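Local coordinates for protein fiber (Human adenovirus 35, PDB 2QLK) that forms the trimeric head (knob) domain of the adenovirus fibre, which attaches the virus to host cells by binding CD46, at residues A[93-96]-A[97-100]. Numbering follows the deposited sequence.
Sequences NLLT and EESD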
ATOM      1  N   ASN A  93     -16.569  19.616   3.234  1.00 43.80           N
ATOM      2  CA  ASN A  93     -15.900  20.332   4.307  1.00 42.00           C
ATOM      3  C   ASN A  93     -16.033  19.590   5.616  1.00 40.24           C
ATOM      4  O   ASN A  93     -17.113  19.111   5.968  1.00 38.31           O
ATOM      5  CB  ASN A  93     -16.488  21.737   4.484  1.00 55.27           C
ATOM      6  CG  ASN A  93     -16.646  22.477   3.176  1.00 56.98           C
ATOM      7  OD1 ASN A  93     -17.767  22.653   2.690  1.00 57.29           O
ATOM      8  ND2 ASN A  93     -15.530  22.914   2.594  1.00 56.61           N
ATOM      9  N   LEU A  94     -14.933  19.517   6.350  1.00 44.95           N
ATOM     10  CA  LEU A  94     -14.929  18.833   7.628  1.00 43.65           C
ATOM     11  C   LEU A  94     -15.844  19.503   8.655  1.00 43.54           C
ATOM     12  O   LEU A  94     -15.731  20.695   8.932  1.00 43.71           O
ATOM     13  CB  LEU A  94     -13.497  18.769   8.180  1.00 34.91           C
ATOM     14  CG  LEU A  94     -13.348  18.163   9.577  1.00 33.96           C
ATOM     15  CD1 LEU A  94     -13.808  16.695   9.575  1.00 31.83           C
ATOM     16  CD2 LEU A  94     -11.907  18.289  10.007  1.00 34.00           C
ATOM     17  N   LEU A  95     -16.760  18.726   9.210  1.00 36.13           N
ATOM     18  CA  LEU A  95     -17.659  19.219  10.229  1.00 36.21           C
ATOM     19  C   LEU A  95     -16.916  19.031  11.556  1.00 37.30           C
ATOM     20  O   LEU A  95     -17.106  18.019  12.255  1.00 36.68           O
ATOM     21  CB  LEU A  95     -18.941  18.397  10.207  1.00 37.88           C
ATOM     22  CG  LEU A  95     -19.806  18.542   8.953  1.00 37.67           C
ATOM     23  CD1 LEU A  95     -21.030  17.626   9.057  1.00 35.88           C
ATOM     24  CD2 LEU A  95     -20.231  20.012   8.803  1.00 38.97           C
ATOM     25  N   THR A  96     -16.084  20.017  11.901  1.00 43.11           N
ATOM     26  CA  THR A  96     -15.245  19.961  13.105  1.00 44.75           C
ATOM     27  C   THR A  96     -15.911  19.780  14.459  1.00 44.67           C
ATOM     28  O   THR A  96     -15.320  19.191  15.363  1.00 44.97           O
ATOM     29  CB  THR A  96     -14.322  21.199  13.212  1.00 53.65           C
ATOM     30  OG1 THR A  96     -15.117  22.387  13.326  1.00 54.16           O
ATOM     31  CG2 THR A  96     -13.423  21.306  11.983  1.00 54.06           C
ATOM     32  N   GLU A  97     -17.125  20.285  14.624  1.00 48.24           N
ATOM     33  CA  GLU A  97     -17.793  20.127  15.904  1.00 49.40           C
ATOM     34  C   GLU A  97     -18.151  18.675  16.190  1.00 48.76           C
ATOM     35  O   GLU A  97     -18.076  18.238  17.328  1.00 50.17           O
ATOM     36  CB  GLU A  97     -19.061  20.976  15.950  1.00 62.83           C
ATOM     37  CG  GLU A  97     -18.821  22.478  15.965  1.00 65.83           C
ATOM     38  CD  GLU A  97     -20.078  23.257  15.621  1.00 69.36           C
ATOM     39  OE1 GLU A  97     -21.187  22.695  15.794  1.00 69.24           O
ATOM     40  OE2 GLU A  97     -19.956  24.429  15.187  1.00 69.88           O
ATOM     41  N   GLU A  98     -18.540  17.929  15.161  1.00 49.79           N
ATOM     42  CA  GLU A  98     -18.943  16.525  15.318  1.00 48.55           C
ATOM     43  C   GLU A  98     -17.792  15.542  15.143  1.00 45.72           C
ATOM     44  O   GLU A  98     -17.845  14.417  15.624  1.00 46.77           O
ATOM     45  CB  GLU A  98     -20.043  16.188  14.306  1.00 85.89           C
ATOM     46  CG  GLU A  98     -21.315  17.004  14.488  1.00 90.34           C
ATOM     47  CD  GLU A  98     -22.135  17.126  13.215  1.00 92.90           C
ATOM     48  OE1 GLU A  98     -22.516  16.082  12.636  1.00 93.60           O
ATOM     49  OE2 GLU A  98     -22.401  18.275  12.797  1.00 94.64           O
ATOM     50  N   SER A  99     -16.757  15.975  14.437  1.00 38.15           N
ATOM     51  CA  SER A  99     -15.579  15.138  14.183  1.00 34.07           C
ATOM     52  C   SER A  99     -14.542  15.215  15.306  1.00 33.10           C
ATOM     53  O   SER A  99     -14.510  16.185  16.060  1.00 30.81           O
ATOM     54  CB  SER A  99     -14.915  15.582  12.883  1.00 24.75           C
ATOM     55  OG  SER A  99     -15.823  15.540  11.791  1.00 26.01           O
ATOM     56  N   ASP A 100     -13.700  14.184  15.400  1.00 29.69           N
ATOM     57  CA  ASP A 100     -12.618  14.148  16.370  1.00 28.42           C
ATOM     58  C   ASP A 100     -11.462  15.027  15.866  1.00 28.65           C
ATOM     59  O   ASP A 100     -10.637  15.462  16.664  1.00 27.98           O
ATOM     60  CB  ASP A 100     -12.143  12.712  16.597  1.00 34.82           C
ATOM     61  CG  ASP A 100     -13.217  11.850  17.223  1.00 36.93           C
ATOM     62  OD1 ASP A 100     -13.875  12.323  18.178  1.00 38.10           O
ATOM     63  OD2 ASP A 100     -13.407  10.702  16.770  1.00 39.20           O
TER
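Leu-95 and Ser-99 are joined through their backbones, the chain turning back at 96-98 so that Ser-99 N donates to Leu-95 O at 3.0 Å, with an N-H...O angle of 143°. The bond closes an alpha-turn, a single turn of helical shape overlapping an inverse gamma turn centred on Leu-95, in the loop that follows strand 79-88 of the fibre knob. It is a worked example of one carbonyl organising a whole bend. Ser-99 N meets the oxygen almost head-on, whereas Ser-99 OG comes to Leu-95 O from above the carbonyl plane at 2.8 Å, and Glu-98 N adds a weak bond to Leu-95 O at 3.2 Å. With chi1 at -56°, the serine hydroxyl lies beside its own backbone N, which lets both groups of one residue grip the same acceptor. That hydroxyl is also hydrogen-bonded to Tyr-87 N, linking the buried serine to the neighbouring strand.

Leu-94 contributes from its branched end: CG stands anti to the backbone N (chi1 176°), and CD1 reaches Ser-99 CB at 3.7 Å, while the side chain also packs on Leu-86 and Phe-88 of strand 79-88. Leu-95 and Glu-98 run alongside each other, the methyl CD1 next to the carboxylate, whose OE1 is hydrogen-bonded to Ser-173 OG. Two acceptors, Thr-96 O and Ser-99 O, sit close together, and Lys-102 NZ bonds to both, which probably eases their mutual repulsion. Against the serine hydroxyl itself, Leu-94 CD1 lies just 3.2 Å from Ser-99 OG.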